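Local coordinates for ammonium transporter (Kuenenia stuttgartiensis, PDB 6EU6), which probably senses ammonium at the membrane through an ammonium-transporter-type domain and passes the signal to a histidine kinase, at residues T32-S37 / S268-I273; F218-F223 / A275-I280; L297-L302 / G330-L335. All coordinates share one frame; numbering follows the deposited sequence.

Overall arrangement
From the N terminus, helix 2-34 carries the opening segment of contact 1, and 230 residues pass before 268-273, on helix 266-280, closes that loop. Contact 2 opens inside it at 218-223, on helix 206-226, and closes just beyond it at 275-280, so the two loops cross and share helix 266-280. Contact 3 follows in series, joining helices 289-312 and 322-340 across 27 residues. Helix 266-280 links all three: Ala272 packs on Gly300, Ala279 on Thr299 and Gly333, and Val278 on Gly330. Centres of contacts 2 and 3 lie about 13 Å apart, and contacts 1 and 2 also touch the second subunit.

Contact 1: T32-S37 / S268-I273; sequences TGFSQS and SLFTAI
Phe34, on helix 2-34, meets Phe270 of helix 266-280, and these two rings carry nearly all of the contact. The closest approach is 3.6 Å, from Phe34 CE1 to Phe270 CD2. The neighbouring ring atom Phe34 CZ follows at 3.8 Å from Phe270 CD2. The rings meet rim to rim, with neither over the face of the other; their centroids are 6.0 Å apart and their planes are inclined at 64°. The CB bond of Phe270 points toward 32-37, and CG, anti to the carbonyl carbon (chi1 -60°), carries CD2 to Phe34. The backbones stay well separated: Phe34 CA and Phe270 CA are 10.3 Å apart. Within the membrane helix bundle of the ammonium transporter family, this pair joins helix 2-34 to a helix far along the chain. Helix 206-226 lies against Phe270 through Ala209, Thr210 and Thr213, and Leu48 of the second subunit also packs on that ring. Phe34 is backed by Tyr30 and Leu203.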
loop_
_atom_site.group_PDB
_atom_site.type_symbol
_atom_site.label_atom_id
_atom_site.label_comp_id
_atom_site.label_asym_id
_atom_site.label_seq_id
_atom_site.Cartn_x
_atom_site.Cartn_y
_atom_site.Cartn_z
ATOM N N THR A 32 5.034 -0.074 -16.204
ATOM C CA THR A 32 4.282 -1.087 -16.892
ATOM C C THR A 32 3.079 -0.393 -17.590
ATOM O O THR A 32 2.829 -0.590 -18.767
ATOM C CB THR A 32 3.818 -2.132 -15.946
ATOM O OG1 THR A 32 4.910 -2.748 -15.296
ATOM C CG2 THR A 32 2.986 -3.243 -16.686
ATOM N N GLY A 33 2.377 0.491 -16.883
ATOM C CA GLY A 33 1.290 1.229 -17.485
ATOM C C GLY A 33 1.646 2.006 -18.737
ATOM O O GLY A 33 0.889 2.049 -19.726
ATOM N N PHE A 34 2.787 2.680 -18.682
ATOM C CA PHE A 34 3.306 3.478 -19.804
ATOM C C PHE A 34 3.858 2.590 -20.963
ATOM O O PHE A 34 4.132 3.067 -22.000
ATOM C CB PHE A 34 4.416 4.436 -19.338
ATOM C CG PHE A 34 3.950 5.815 -19.042
ATOM C CD1 PHE A 34 3.360 6.115 -17.814
ATOM C CD2 PHE A 34 4.123 6.835 -19.957
ATOM C CE1 PHE A 34 2.936 7.391 -17.519
ATOM C CE2 PHE A 34 3.689 8.126 -19.665
ATOM C CZ PHE A 34 3.094 8.402 -18.436
ATOM N N SER A 35 4.021 1.325 -20.740
ATOM C CA SER A 35 4.660 0.466 -21.707
ATOM C C SER A 35 3.616 -0.093 -22.697
ATOM O O SER A 35 2.406 -0.099 -22.457
ATOM C CB SER A 35 5.404 -0.674 -20.998
ATOM O OG SER A 35 4.656 -1.880 -20.843
ATOM N N GLN A 36 4.130 -0.585 -23.796
ATOM C CA GLN A 36 3.302 -1.337 -24.708
ATOM C C GLN A 36 3.049 -2.634 -24.045
ATOM O O GLN A 36 3.888 -3.178 -23.377
ATOM C CB GLN A 36 4.001 -1.512 -26.057
ATOM C CG GLN A 36 4.255 -0.158 -26.795
ATOM C CD GLN A 36 5.143 -0.506 -27.987
ATOM O OE1 GLN A 36 4.703 -1.075 -28.930
ATOM N NE2 GLN A 36 6.414 -0.337 -27.821
ATOM N N SER A 37 1.840 -3.090 -24.168
ATOM C CA SER A 37 1.404 -4.342 -23.601
ATOM C C SER A 37 2.345 -5.542 -23.863
ATOM O O SER A 37 2.641 -6.309 -22.934
ATOM C CB SER A 37 -0.046 -4.581 -24.058
ATOM O OG SER A 37 -0.200 -5.928 -24.208
ATOM N N SER A 268 0.984 13.445 -19.949
ATOM C CA SER A 268 1.540 14.729 -19.526
ATOM C C SER A 268 1.011 15.117 -18.181
ATOM O O SER A 268 1.703 15.802 -17.444
ATOM C CB SER A 268 1.252 15.825 -20.560
ATOM O OG SER A 268 2.049 15.530 -21.670
ATOM N N LEU A 269 -0.240 14.746 -17.858
ATOM C CA LEU A 269 -0.762 15.042 -16.533
ATOM C C LEU A 269 0.049 14.286 -15.465
ATOM O O LEU A 269 0.413 14.840 -14.423
ATOM C CB LEU A 269 -2.224 14.649 -16.445
ATOM C CG LEU A 269 -2.827 14.711 -15.051
ATOM C CD1 LEU A 269 -2.949 16.143 -14.602
ATOM C CD2 LEU A 269 -4.195 14.049 -15.059
ATOM N N PHE A 270 0.346 13.008 -15.724
ATOM C CA PHE A 270 1.170 12.242 -14.774
ATOM C C PHE A 270 2.538 12.823 -14.650
ATOM O O PHE A 270 3.065 13.012 -13.537
ATOM C CB PHE A 270 1.374 10.764 -15.233
ATOM C CG PHE A 270 0.088 9.949 -15.391
ATOM C CD1 PHE A 270 -0.889 9.974 -14.469
ATOM C CD2 PHE A 270 -0.051 9.083 -16.437
ATOM C CE1 PHE A 270 -2.067 9.251 -14.598
ATOM C CE2 PHE A 270 -1.213 8.346 -16.583
ATOM C CZ PHE A 270 -2.205 8.411 -15.638
ATOM N N THR A 271 3.146 13.144 -15.796
ATOM C CA THR A 271 4.484 13.766 -15.790
ATOM C C THR A 271 4.508 14.960 -14.853
ATOM O O THR A 271 5.427 15.150 -14.098
ATOM C CB THR A 271 4.914 14.154 -17.222
ATOM O OG1 THR A 271 4.996 12.980 -17.988
ATOM C CG2 THR A 271 6.258 14.856 -17.253
ATOM N N ALA A 272 3.509 15.824 -14.964
ATOM C CA ALA A 272 3.525 17.009 -14.205
ATOM C C ALA A 272 3.399 16.746 -12.676
ATOM O O ALA A 272 4.060 17.407 -11.886
ATOM C CB ALA A 272 2.429 17.924 -14.708
ATOM N N ILE A 273 2.484 15.817 -12.290
ATOM C CA ILE A 273 2.286 15.451 -10.918
ATOM C C ILE A 273 3.597 14.943 -10.330
ATOM O O ILE A 273 4.039 15.419 -9.300
ATOM C CB ILE A 273 1.138 14.419 -10.781
ATOM C CG1 ILE A 273 -0.172 15.157 -11.122
ATOM C CG2 ILE A 273 1.133 13.902 -9.362
ATOM C CD1 ILE A 273 -1.350 14.248 -11.339
#

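Contact 2: F218-F223 / A275-I280; sequences FGWFGF and AGLVAI
Trp220 is the residue of 218-223 that reaches across to 275-280, where Leu277 and Val278 receive it. Its CB bond points toward helix 266-280, and one face of its indole lies on Leu277. Leu277 CB sits 3.6 Å from the centroid of the Trp220 six-membered ring and 18° off the ring normal, a CH-pi contact. Leu277 CD1 adds a 3.5 Å approach to Trp220 CE3, and Leu277 CD2 lies 4.0 Å from Trp220 CB, so the leucine follows the indole from its benzene part back to its root. Farther along the same side of the indole, Val278 CG2 comes obliquely to Trp220 CZ2, at 3.6 Å. With the valine's CG1 anti to the backbone N (chi1 164°), CG2 is the branch left to meet the ring. Were Trp220 replaced by an alanine, Leu277 CB would probably lose the ring it lies on and Val278 CG2 its aromatic neighbour. Phe221, next, serves the trimer interface, meeting Phe21 and Phe98 of the second subunit edge-to-face. Phe223 closes the walk: Trp220 NE1 stands 4.0 Å above the plane of the Phe223 ring, offset toward the rim. That ring stacks on Phe103, a pair consistent with the phenylalanine gate of Amt proteins, and both Trp220 and Phe223 meet His171, which probably corresponds to the first of the family's twin pore histidines. Buried and apolar across the interface, the contact relies on shape and dispersion: the broad indole face packs helix 206-226 against helix 266-280 beside these aromatic and histidine rings.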
loop_
_atom_site.group_PDB
_atom_site.type_symbol
_atom_site.label_atom_id
_atom_site.label_comp_id
_atom_site.label_asym_id
_atom_site.label_seq_id
_atom_site.Cartn_x
_atom_site.Cartn_y
_atom_site.Cartn_z
ATOM N N PHE A 218 1.974 8.604 -2.428
ATOM C CA PHE A 218 1.967 8.045 -1.089
ATOM C C PHE A 218 3.355 7.812 -0.573
ATOM O O PHE A 218 3.700 8.278 0.477
ATOM C CB PHE A 218 1.241 6.721 -1.102
ATOM C CG PHE A 218 1.316 5.990 0.165
ATOM C CD1 PHE A 218 0.394 6.245 1.184
ATOM C CD2 PHE A 218 2.223 4.987 0.325
ATOM C CE1 PHE A 218 0.429 5.523 2.361
ATOM C CE2 PHE A 218 2.327 4.278 1.527
ATOM C CZ PHE A 218 1.419 4.545 2.555
ATOM N N GLY A 219 4.160 7.095 -1.319
ATOM C CA GLY A 219 5.559 6.928 -0.934
ATOM C C GLY A 219 6.360 8.189 -0.703
ATOM O O GLY A 219 7.225 8.230 0.195
ATOM N N TRP A 220 6.092 9.218 -1.509
ATOM C CA TRP A 220 6.810 10.514 -1.371
ATOM C C TRP A 220 6.537 11.160 -0.030
ATOM O O TRP A 220 7.367 11.923 0.462
ATOM C CB TRP A 220 6.483 11.498 -2.543
ATOM C CG TRP A 220 7.593 11.597 -3.471
ATOM C CD1 TRP A 220 8.856 12.033 -3.173
ATOM C CD2 TRP A 220 7.595 11.293 -4.877
ATOM N NE1 TRP A 220 9.650 11.987 -4.324
ATOM C CE2 TRP A 220 8.898 11.579 -5.376
ATOM C CE3 TRP A 220 6.622 10.900 -5.775
ATOM C CZ2 TRP A 220 9.243 11.412 -6.692
ATOM C CZ3 TRP A 220 6.978 10.724 -7.097
ATOM C CH2 TRP A 220 8.289 10.979 -7.533
ATOM N N PHE A 221 5.381 10.840 0.592
ATOM C CA PHE A 221 5.137 11.265 1.951
ATOM C C PHE A 221 6.207 10.787 2.925
ATOM O O PHE A 221 6.690 11.581 3.814
ATOM C CB PHE A 221 3.736 10.848 2.473
ATOM C CG PHE A 221 2.568 11.507 1.752
ATOM C CD1 PHE A 221 2.649 12.812 1.259
ATOM C CD2 PHE A 221 1.394 10.806 1.539
ATOM C CE1 PHE A 221 1.568 13.382 0.608
ATOM C CE2 PHE A 221 0.329 11.377 0.857
ATOM C CZ PHE A 221 0.428 12.671 0.417
ATOM N N GLY A 222 6.599 9.513 2.770
ATOM C CA GLY A 222 7.694 8.974 3.571
ATOM C C GLY A 222 9.039 9.544 3.137
ATOM O O GLY A 222 9.929 9.817 3.934
ATOM N N PHE A 223 9.200 9.663 1.837
ATOM C CA PHE A 223 10.461 10.201 1.278
ATOM C C PHE A 223 10.792 11.549 1.868
ATOM O O PHE A 223 11.900 11.760 2.427
ATOM C CB PHE A 223 10.270 10.241 -0.234
ATOM C CG PHE A 223 11.520 10.124 -1.018
ATOM C CD1 PHE A 223 12.224 11.292 -1.343
ATOM C CD2 PHE A 223 11.866 8.954 -1.607
ATOM C CE1 PHE A 223 13.367 11.198 -2.136
ATOM C CE2 PHE A 223 13.052 8.837 -2.336
ATOM C CZ PHE A 223 13.798 9.975 -2.571
ATOM N N ALA A 275 6.679 15.310 -11.457
ATOM C CA ALA A 275 7.680 16.391 -11.448
ATOM C C ALA A 275 7.490 17.337 -10.286
ATOM O O ALA A 275 8.438 17.754 -9.649
ATOM C CB ALA A 275 7.696 17.164 -12.754
ATOM N N GLY A 276 6.257 17.629 -9.927
ATOM C CA GLY A 276 6.043 18.434 -8.755
ATOM C C GLY A 276 6.451 17.796 -7.458
ATOM O O GLY A 276 7.003 18.491 -6.602
ATOM N N LEU A 277 6.183 16.482 -7.337
ATOM C CA LEU A 277 6.692 15.714 -6.263
ATOM C C LEU A 277 8.222 15.769 -6.169
ATOM O O LEU A 277 8.764 16.001 -5.099
ATOM C CB LEU A 277 6.128 14.315 -6.272
ATOM C CG LEU A 277 4.613 14.262 -5.882
ATOM C CD1 LEU A 277 3.918 13.021 -6.436
ATOM C CD2 LEU A 277 4.378 14.369 -4.375
ATOM N N VAL A 278 8.870 15.559 -7.278
ATOM C CA VAL A 278 10.335 15.575 -7.338
ATOM C C VAL A 278 10.813 16.950 -6.862
ATOM O O VAL A 278 11.640 17.048 -5.967
ATOM C CB VAL A 278 10.848 15.240 -8.735
ATOM C CG1 VAL A 278 12.320 15.643 -8.864
ATOM C CG2 VAL A 278 10.685 13.730 -9.041
ATOM N N ALA A 279 10.176 18.012 -7.345
ATOM C CA ALA A 279 10.650 19.343 -7.034
ATOM C C ALA A 279 10.536 19.697 -5.581
ATOM O O ALA A 279 11.489 20.266 -4.970
ATOM C CB ALA A 279 9.945 20.379 -7.886
ATOM N N ILE A 280 9.401 19.321 -4.977
ATOM C CA ILE A 280 9.165 19.661 -3.580
ATOM C C ILE A 280 10.060 18.865 -2.620
ATOM O O ILE A 280 10.271 19.268 -1.496
ATOM C CB ILE A 280 7.688 19.555 -3.206
ATOM C CG1 ILE A 280 7.407 20.369 -1.981
ATOM C CG2 ILE A 280 7.293 18.084 -2.924
ATOM C CD1 ILE A 280 7.533 21.860 -2.194
#

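Contact 3: L297-L302 / G330-L335; sequences LITGIL and GVIGTL
Helices 289-312 and 322-340, consecutive in the chain, pack through Ile332, whose CB bond points toward 297-302 and whose side chain touches Thr299 and Leu302. Its two branches divide the work. Ile332 CG2 lies 3.4 Å from Thr299 OG1. Ile332 CD1, at the end of the longer branch, comes to 3.7 Å from Leu302 CB and 4.1 Å from Leu302 CD1. The split follows from the torsion of Ile332: CG2 is anti to the backbone N and CG1 beside it (chi1 -61°). The isoleucine thus meets two residues three positions apart on the facing helix, one with each branch. Ile298 stands a little farther off, its CG2 4.6 Å from Ile332 CG2. Thr299 OG1 presents a polar atom to a methyl, but it is hydrogen-bonded to Ile295 O one turn back in its own helix. The two segments are nearest at Thr299 and Ile332, their CA atoms 6.6 Å apart. In this helix bundle of the ammonium transporter family, Thr299 is buried against Ala275 and Ala279 of helix 266-280, whereas Leu302 lies on the surface. Within 330-335, Thr334 OG1 donates a 2.7 Å hydrogen bond to Gly330 O, one turn back, tilted 33° from the carbonyl plane.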
loop_
_atom_site.group_PDB
_atom_site.type_symbol
_atom_site.label_atom_id
_atom_site.label_comp_id
_atom_site.label_asym_id
_atom_site.label_seq_id
_atom_site.Cartn_x
_atom_site.Cartn_y
_atom_site.Cartn_z
ATOM N N LEU A 297 2.959 24.509 -9.299
ATOM C CA LEU A 297 2.437 25.179 -10.483
ATOM C C LEU A 297 3.535 25.422 -11.517
ATOM O O LEU A 297 3.447 25.004 -12.678
ATOM C CB LEU A 297 1.816 26.464 -10.050
ATOM C CG LEU A 297 1.355 27.481 -11.083
ATOM C CD1 LEU A 297 0.518 28.514 -10.311
ATOM C CD2 LEU A 297 2.485 28.160 -11.861
ATOM N N ILE A 298 4.619 25.988 -11.073
ATOM C CA ILE A 298 5.736 26.265 -11.945
ATOM C C ILE A 298 6.368 24.967 -12.497
ATOM O O ILE A 298 6.660 24.848 -13.689
ATOM C CB ILE A 298 6.806 26.998 -11.153
ATOM C CG1 ILE A 298 6.367 28.412 -10.815
ATOM C CG2 ILE A 298 8.131 27.052 -11.962
ATOM C CD1 ILE A 298 7.258 29.023 -9.708
ATOM N N THR A 299 6.553 23.968 -11.607
ATOM C CA THR A 299 7.174 22.720 -12.025
ATOM C C THR A 299 6.290 21.946 -12.977
ATOM O O THR A 299 6.766 21.379 -13.965
ATOM C CB THR A 299 7.536 21.826 -10.829
ATOM O OG1 THR A 299 8.317 22.574 -9.892
ATOM C CG2 THR A 299 8.264 20.488 -11.286
ATOM N N GLY A 300 5.007 21.920 -12.715
ATOM C CA GLY A 300 4.085 21.210 -13.564
ATOM C C GLY A 300 4.163 21.621 -15.062
ATOM O O GLY A 300 4.296 20.802 -15.961
ATOM N N ILE A 301 4.013 22.905 -15.315
ATOM C CA ILE A 301 4.147 23.475 -16.647
ATOM C C ILE A 301 5.567 23.273 -17.204
ATOM O O ILE A 301 5.716 22.841 -18.334
ATOM C CB ILE A 301 3.775 24.972 -16.580
ATOM C CG1 ILE A 301 2.272 25.076 -16.296
ATOM C CG2 ILE A 301 4.105 25.721 -17.850
ATOM C CD1 ILE A 301 1.904 26.399 -15.704
ATOM N N LEU A 302 6.603 23.614 -16.454
ATOM C CA LEU A 302 7.940 23.529 -17.022
ATOM C C LEU A 302 8.296 22.083 -17.355
ATOM O O LEU A 302 9.063 21.799 -18.325
ATOM C CB LEU A 302 8.993 24.098 -16.103
ATOM C CG LEU A 302 8.916 25.612 -15.863
ATOM C CD1 LEU A 302 10.024 26.066 -14.933
ATOM C CD2 LEU A 302 9.120 26.276 -17.188
ATOM N N GLY A 330 14.013 17.770 -10.793
ATOM C CA GLY A 330 14.902 17.918 -9.664
ATOM C C GLY A 330 15.647 19.239 -9.789
ATOM O O GLY A 330 15.918 19.884 -8.796
ATOM N N VAL A 331 16.025 19.613 -10.998
ATOM C CA VAL A 331 16.715 20.895 -11.196
ATOM C C VAL A 331 15.824 22.063 -10.732
ATOM O O VAL A 331 16.236 22.905 -9.932
ATOM C CB VAL A 331 17.066 21.120 -12.647
ATOM C CG1 VAL A 331 17.444 22.581 -12.895
ATOM C CG2 VAL A 331 18.142 20.142 -13.085
ATOM N N ILE A 332 14.568 22.028 -11.151
ATOM C CA ILE A 332 13.669 23.066 -10.791
ATOM C C ILE A 332 13.468 23.156 -9.276
ATOM O O ILE A 332 13.526 24.256 -8.675
ATOM C CB ILE A 332 12.282 22.891 -11.478
ATOM C CG1 ILE A 332 12.409 22.922 -12.977
ATOM C CG2 ILE A 332 11.300 23.903 -10.915
ATOM C CD1 ILE A 332 11.249 22.309 -13.733
ATOM N N GLY A 333 13.209 22.027 -8.618
ATOM C CA GLY A 333 13.059 22.074 -7.180
ATOM C C GLY A 333 14.330 22.556 -6.472
ATOM O O GLY A 333 14.306 23.280 -5.469
ATOM N N THR A 334 15.482 22.080 -6.954
ATOM C CA THR A 334 16.729 22.395 -6.309
ATOM C C THR A 334 16.976 23.930 -6.419
ATOM O O THR A 334 17.409 24.593 -5.414
ATOM C CB THR A 334 17.819 21.550 -6.938
ATOM O OG1 THR A 334 17.544 20.129 -6.661
ATOM C CG2 THR A 334 19.244 21.980 -6.406
ATOM N N LEU A 335 16.730 24.506 -7.611
ATOM C CA LEU A 335 16.843 25.985 -7.777
ATOM C C LEU A 335 15.843 26.753 -6.912
ATOM O O LEU A 335 16.177 27.786 -6.326
ATOM C CB LEU A 335 16.716 26.399 -9.222
ATOM C CG LEU A 335 17.790 25.849 -10.131
ATOM C CD1 LEU A 335 17.411 26.246 -11.538
ATOM C CD2 LEU A 335 19.173 26.373 -9.750
#